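Local coordinates for PKS (Streptomyces albus, PDB 4OQJ), which carries a ketosynthase domain of an AT-less type I polyketide synthase and probably condenses carrier-bound acyl chains during the assembly of the antibiotic oxazolomycin, at residues A78-L82 against V255-G259; N190-S196 against D373-M378; G284-N288 against A307-A312. All blocks are in the same frame, centred on the assembly; numbering follows the deposited sequence. Where two conformers were deposited one is given.

Contact 1: A78-L82 against V255-G259; sequences AGQVL and VIGNG
The amide of N258 reaches across to the main-chain oxygen of Q80. Its ND2 donates to Q80 O over 3.0 Å in a nearly straight bond (169° at the hydrogen), with the acceptor lying in the plane of the N258 amide. CG stands beside the backbone N of N258 (chi1 -59°), which brings ND2 round to the oxygen that N258 N also approaches, the latter forming only a weak bond of 3.2 Å. Asparagine suits the place because its short amide serves two partners: OD1 accepts from Q223 N, which fixes the rotation that aims ND2 at Q80 O. A C-H...O contact from G257 CA adds to the grip on Q80 O. With no side chain on G257, Q80 CB can lie 3.7 Å from G257 CA. Beyond CB, the glutamine bends at chi2 (-81°) and turns its amide away from 255-259, so that OE1 meets T51 OG1 and NE2 donates to N368 O. L82 lays its CB 3.9 Å from N258 CB, while its CD2 reaches G259 CA at 4.1 Å. N258 O, buried under L82, has no polar partner in the model. A water links the backbones, accepting from Q80 N at 2.8 Å and donating to I256 O. The two segments run almost parallel. Segment 78-82 begins in the last residues of strand 75-79, the middle one of a small antiparallel sheet between 53-54 and 230-231, and continues as a loop. Segment 255-259 is tied to H371 through the backbones of V255 and G257, and it leads into strand 259-267 of the large mixed sheet.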
# COMPACT_ATOMS: atom_id res chain seq x y z
N ALA A 78 -34.22 -4.98 -4.54
CA ALA A 78 -33.33 -6.11 -4.70
C ALA A 78 -31.92 -5.72 -4.29
O ALA A 78 -31.60 -4.53 -4.22
CB ALA A 78 -33.34 -6.61 -6.15
N GLY A 79 -31.09 -6.71 -4.01
CA GLY A 79 -29.74 -6.46 -3.59
C GLY A 79 -28.90 -7.72 -3.67
O GLY A 79 -29.43 -8.81 -3.85
N GLN A 80 -27.59 -7.54 -3.58
CA GLN A 80 -26.64 -8.64 -3.60
C GLN A 80 -26.06 -8.73 -2.22
O GLN A 80 -25.09 -8.03 -1.91
CB GLN A 80 -25.53 -8.38 -4.63
CG GLN A 80 -26.00 -8.52 -6.07
CD GLN A 80 -26.05 -9.96 -6.53
OE1 GLN A 80 -26.00 -10.88 -5.72
NE2 GLN A 80 -26.13 -10.16 -7.84
N VAL A 81 -26.67 -9.56 -1.37
CA VAL A 81 -26.34 -9.57 0.05
C VAL A 81 -25.39 -10.70 0.45
O VAL A 81 -25.40 -11.79 -0.12
CB VAL A 81 -27.61 -9.67 0.93
CG1 VAL A 81 -28.66 -8.66 0.46
CG2 VAL A 81 -28.18 -11.07 0.92
N LEU A 82 -24.57 -10.40 1.45
CA LEU A 82 -23.73 -11.40 2.08
C LEU A 82 -24.42 -11.93 3.33
O LEU A 82 -24.56 -11.22 4.32
CB LEU A 82 -22.36 -10.82 2.43
CG LEU A 82 -21.42 -11.80 3.13
CD1 LEU A 82 -21.11 -12.98 2.23
CD2 LEU A 82 -20.15 -11.07 3.55
N VAL A 255 -25.26 -3.50 -9.74
CA VAL A 255 -25.82 -3.47 -8.39
C VAL A 255 -24.65 -3.58 -7.44
O VAL A 255 -23.78 -4.42 -7.63
CB VAL A 255 -26.78 -4.63 -8.11
CG1 VAL A 255 -27.47 -4.45 -6.77
CG2 VAL A 255 -27.79 -4.71 -9.18
N ILE A 256 -24.61 -2.77 -6.42
CA ILE A 256 -23.59 -2.86 -5.44
C ILE A 256 -23.74 -4.16 -4.68
O ILE A 256 -24.82 -4.54 -4.39
CB ILE A 256 -23.58 -1.65 -4.51
CG1 ILE A 256 -22.15 -1.38 -4.10
CG2 ILE A 256 -24.56 -1.78 -3.37
CD1 ILE A 256 -21.36 -0.99 -5.30
N GLY A 257 -22.67 -4.84 -4.43
CA GLY A 257 -22.74 -6.09 -3.69
C GLY A 257 -21.89 -6.09 -2.45
O GLY A 257 -21.11 -5.16 -2.18
N ASN A 258 -22.02 -7.18 -1.70
CA ASN A 258 -21.32 -7.32 -0.43
C ASN A 258 -20.53 -8.60 -0.43
O ASN A 258 -21.04 -9.64 -0.84
CB ASN A 258 -22.33 -7.27 0.72
CG ASN A 258 -23.12 -5.98 0.74
OD1 ASN A 258 -22.76 -5.03 1.43
ND2 ASN A 258 -24.16 -5.92 -0.04
N GLY A 259 -19.28 -8.53 0.01
CA GLY A 259 -18.49 -9.74 0.06
C GLY A 259 -17.05 -9.52 0.46
O GLY A 259 -16.62 -8.40 0.71
O HOH W 1 -26.92 -4.88 -2.90

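Contact 2: N190-S196 against D373-M378; sequences NTACSTS and DTAAGM
Each segment turns from a residue of positive phi (A192, 57°; D373, 59°) through a short 3-10 turn into a helix, and the two helix starts lie side by side, with CA atoms 4.7 Å apart at C193 and D373 and 4.8 Å apart at S196 and G377. S196 carries the join. Its OG, held beside its own backbone N (chi1 -73°), donates to T374 O over 2.9 Å, in the carbonyl plane and on a lone pair. A serine is small enough to fit here, and G377, lacking a side chain, lets S196 CB come to 3.5 Å from G377 CA. A buried water sits between the turns, donating to C193 O and T374 O and accepting from S196 N and G377 N. M378, a selenomethionine, curls back, putting CE 3.7 Å from S196 O. T374, modelled in two conformers, turns its CG2 onto the T195 side chain. T195 OG1 braces its own turn, donating to A192 O at 2.7 Å and accepting from T191 N. N190 ND2 and A192 N both bond to D170 of the second subunit. The sequence around C193 matches the cysteine motif of ketosynthases, in which that cysteine takes up the acyl chain, and H371 and a bound glycerol lie against it. Helices 195-209 and 376-390 thus start together beside C193, as in the active-site region of thiolase-fold ketosynthases.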
# COMPACT_ATOMS: atom_id res chain seq x y z
N ASN A 190 -5.85 0.96 -0.11
CA ASN A 190 -7.17 1.36 -0.57
C ASN A 190 -7.09 2.21 -1.85
O ASN A 190 -6.41 3.24 -1.85
CB ASN A 190 -7.87 2.14 0.53
CG ASN A 190 -8.42 1.25 1.61
OD1 ASN A 190 -7.79 1.07 2.67
ND2 ASN A 190 -9.58 0.67 1.35
N THR A 191 -7.78 1.78 -2.90
CA THR A 191 -7.89 2.53 -4.15
C THR A 191 -9.30 2.38 -4.70
O THR A 191 -9.50 2.27 -5.91
CB THR A 191 -6.86 2.04 -5.20
OG1 THR A 191 -7.10 0.66 -5.50
CG2 THR A 191 -5.43 2.19 -4.66
N ALA A 192 -10.28 2.36 -3.81
CA ALA A 192 -11.68 2.16 -4.20
C ALA A 192 -11.88 0.84 -4.98
O ALA A 192 -11.41 -0.20 -4.54
CB ALA A 192 -12.19 3.38 -5.00
N CYS A 193 -12.58 0.87 -6.11
CA CYS A 193 -13.01 -0.36 -6.80
C CYS A 193 -11.88 -1.26 -7.24
O CYS A 193 -12.10 -2.45 -7.49
CB CYS A 193 -13.86 -0.02 -8.04
SG CYS A 193 -14.76 1.50 -7.95
N SER A 194 -10.67 -0.73 -7.35
CA SER A 194 -9.51 -1.53 -7.76
C SER A 194 -8.67 -2.06 -6.61
O SER A 194 -7.67 -2.75 -6.83
CB SER A 194 -8.63 -0.71 -8.70
OG SER A 194 -8.24 0.51 -8.10
N THR A 195 -9.08 -1.75 -5.38
CA THR A 195 -8.34 -2.14 -4.18
C THR A 195 -7.82 -3.58 -4.20
O THR A 195 -6.67 -3.82 -3.86
CB THR A 195 -9.22 -1.97 -2.91
OG1 THR A 195 -9.47 -0.57 -2.70
CG2 THR A 195 -8.54 -2.56 -1.69
N SER A 196 -8.66 -4.53 -4.59
CA SER A 196 -8.27 -5.94 -4.55
C SER A 196 -7.03 -6.26 -5.34
O SER A 196 -6.15 -6.97 -4.85
CB SER A 196 -9.40 -6.84 -5.09
OG SER A 196 -10.47 -6.93 -4.18
N ASP A 373 -17.39 -3.64 -5.14
CA ASP A 373 -16.72 -2.42 -4.69
C ASP A 373 -15.25 -2.72 -4.34
O ASP A 373 -14.51 -3.18 -5.20
CB ASP A 373 -17.49 -1.83 -3.52
CG ASP A 373 -17.11 -0.40 -3.22
OD1 ASP A 373 -17.53 0.49 -3.99
OD2 ASP A 373 -16.40 -0.16 -2.22
N THR A 374 -14.82 -2.49 -3.10
CA THR A 374 -13.44 -2.78 -2.71
C THR A 374 -13.03 -4.22 -3.02
O THR A 374 -11.86 -4.49 -3.36
CB THR A 374 -13.27 -2.52 -1.19
OG1 THR A 374 -14.00 -1.34 -0.82
CG2 THR A 374 -11.81 -2.34 -0.81
N ALA A 375 -13.99 -5.13 -2.93
CA ALA A 375 -13.74 -6.56 -3.15
C ALA A 375 -14.01 -7.03 -4.57
O ALA A 375 -14.00 -8.24 -4.83
CB ALA A 375 -14.59 -7.37 -2.18
N ALA A 376 -14.29 -6.12 -5.49
CA ALA A 376 -14.70 -6.52 -6.83
C ALA A 376 -13.61 -7.33 -7.52
O ALA A 376 -13.88 -8.31 -8.18
CB ALA A 376 -15.07 -5.31 -7.67
N GLY A 377 -12.37 -6.89 -7.33
CA GLY A 377 -11.24 -7.56 -7.93
C GLY A 377 -11.01 -8.95 -7.39
O GLY A 377 -10.48 -9.81 -8.10
N MSE A 378 -11.39 -9.19 -6.13
CA MSE A 378 -11.29 -10.55 -5.57
C MSE A 378 -12.30 -11.47 -6.25
O MSE A 378 -11.98 -12.60 -6.60
CB MSE A 378 -11.55 -10.56 -4.05
CG MSE A 378 -10.34 -10.23 -3.16
SE MSE A 378 -8.85 -11.47 -3.40
CE MSE A 378 -7.88 -10.14 -4.26
O HOH W 2 -11.32 -4.44 -6.13

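Contact 3: G284-N288 against A307-A312; sequences GTAVN and AVVAEA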
# COMPACT_ATOMS: atom_id res chain seq x y z
N GLY A 284 2.27 -11.83 -13.91
CA GLY A 284 2.60 -10.42 -13.84
C GLY A 284 1.41 -9.56 -13.45
O GLY A 284 0.25 -9.99 -13.55
N THR A 285 1.71 -8.36 -12.99
CA THR A 285 0.69 -7.41 -12.56
C THR A 285 1.15 -6.01 -12.91
O THR A 285 2.35 -5.76 -13.01
CB THR A 285 0.43 -7.47 -11.04
OG1 THR A 285 1.59 -6.99 -10.34
CG2 THR A 285 0.12 -8.90 -10.58
N ALA A 286 0.20 -5.09 -13.06
CA ALA A 286 0.53 -3.70 -13.30
C ALA A 286 -0.53 -2.81 -12.67
O ALA A 286 -1.69 -3.20 -12.59
CB ALA A 286 0.66 -3.42 -14.80
N VAL A 287 -0.09 -1.65 -12.21
CA VAL A 287 -0.96 -0.64 -11.64
C VAL A 287 -0.53 0.71 -12.18
O VAL A 287 0.66 1.00 -12.24
CB VAL A 287 -0.91 -0.63 -10.09
CG1 VAL A 287 -1.76 0.52 -9.52
CG2 VAL A 287 -1.34 -1.96 -9.54
N ASN A 288 -1.50 1.54 -12.57
CA ASN A 288 -1.21 2.90 -12.95
C ASN A 288 -2.36 3.81 -12.51
O ASN A 288 -3.29 3.35 -11.82
CB ASN A 288 -0.95 3.00 -14.47
CG ASN A 288 -2.21 2.81 -15.31
OD1 ASN A 288 -3.31 2.80 -14.80
ND2 ASN A 288 -2.03 2.69 -16.63
N ALA A 307 -3.11 1.14 -21.26
CA ALA A 307 -1.72 1.11 -20.79
C ALA A 307 -1.51 0.05 -19.71
O ALA A 307 -0.51 -0.66 -19.73
CB ALA A 307 -1.30 2.46 -20.26
N VAL A 308 -2.42 -0.06 -18.76
CA VAL A 308 -2.13 -0.98 -17.67
C VAL A 308 -2.23 -2.44 -18.17
O VAL A 308 -1.48 -3.31 -17.72
CB VAL A 308 -3.06 -0.75 -16.46
CG1 VAL A 308 -4.43 -1.41 -16.66
CG2 VAL A 308 -2.41 -1.26 -15.21
N VAL A 309 -3.09 -2.69 -19.15
CA VAL A 309 -3.20 -4.05 -19.71
C VAL A 309 -1.92 -4.42 -20.46
O VAL A 309 -1.34 -5.49 -20.25
CB VAL A 309 -4.42 -4.16 -20.63
CG1 VAL A 309 -4.43 -5.50 -21.41
CG2 VAL A 309 -5.68 -4.03 -19.82
N ALA A 310 -1.46 -3.51 -21.31
CA ALA A 310 -0.22 -3.73 -22.04
C ALA A 310 0.95 -3.91 -21.08
O ALA A 310 1.78 -4.80 -21.26
CB ALA A 310 0.04 -2.56 -23.00
N GLU A 311 1.00 -3.09 -20.04
CA GLU A 311 2.10 -3.11 -19.07
C GLU A 311 2.14 -4.44 -18.34
O GLU A 311 3.20 -5.01 -18.10
CB GLU A 311 1.97 -1.97 -18.05
CG GLU A 311 3.16 -1.86 -17.10
CD GLU A 311 3.02 -0.76 -16.04
OE1 GLU A 311 2.18 0.14 -16.18
OE2 GLU A 311 3.78 -0.81 -15.05
N ALA A 312 0.97 -4.95 -17.98
CA ALA A 312 0.90 -6.25 -17.29
C ALA A 312 1.40 -7.38 -18.19
O ALA A 312 2.16 -8.25 -17.75
CB ALA A 312 -0.52 -6.52 -16.82
O HOH W 3 3.00 -1.44 -12.81
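Strand 284-288 and helix 307-312 run nearly antiparallel, at 151°, with their axes approaching to 6.9 Å; the closest CA atoms, A286 and A312, are 4.7 Å apart. So near an approach calls for small residues. A286 points its methyl toward the helix, where CB lies against the backbone, 3.5 Å from A312 N, and against side-chain carbons of V308, E311 and A312. Two alanines, A286 and A312, whose CB atoms come within 3.9 Å, thus let strand and helix close up. V308 carries CG2 anti to its backbone N, which drops that methyl onto the strand backbone, 3.3 Å from A286 O. Further along, N288 crosses the V308 side chain at a slant, with ND2 3.6 Å from V308 CB and 3.7 Å from A307 CB. Its amide is satisfied at both ends, ND2 donating to G304 O and OD1 accepting from N442 ND2, so a polar group can be buried beside a valine. In one of its two conformers, E311 has CG anti to its backbone N (chi1 -174°) and an extended chain. That chain, carboxylate carbon included, lies along the A286 methyl, and OE1 forms a salt bridge with R131 of the second subunit. Strand 280-289 is bonded through its backbone to strand 441-448, so helix 302-316 packs antiparallel to a strand of the large mixed sheet, in the C-terminal ketoacyl synthase region of this thiolase-clan fold.

How the contacts relate
Contact 2 lies between the other two, its centre about 15 Å from that of contact 1 and about 16 Å from that of contact 3, whereas the centres of contacts 1 and 3 are about 29 Å apart. Contacts 1 and 2 touch where G259 O meets A375 CB at 3.7 Å, and along the chain their segments alternate. Contact 3 is nested within the loop that contact 2 closes. The large mixed sheet links all three: strand 259-267 starts at the end of contact 1, strand 186-190 ends at the start of contact 2, and strand 280-289 belongs to contact 3. Contact 2 joins the N-terminal and C-terminal ketoacyl synthase regions, and contacts 2 and 3 both reach the second subunit, tying this core to the dimer interface.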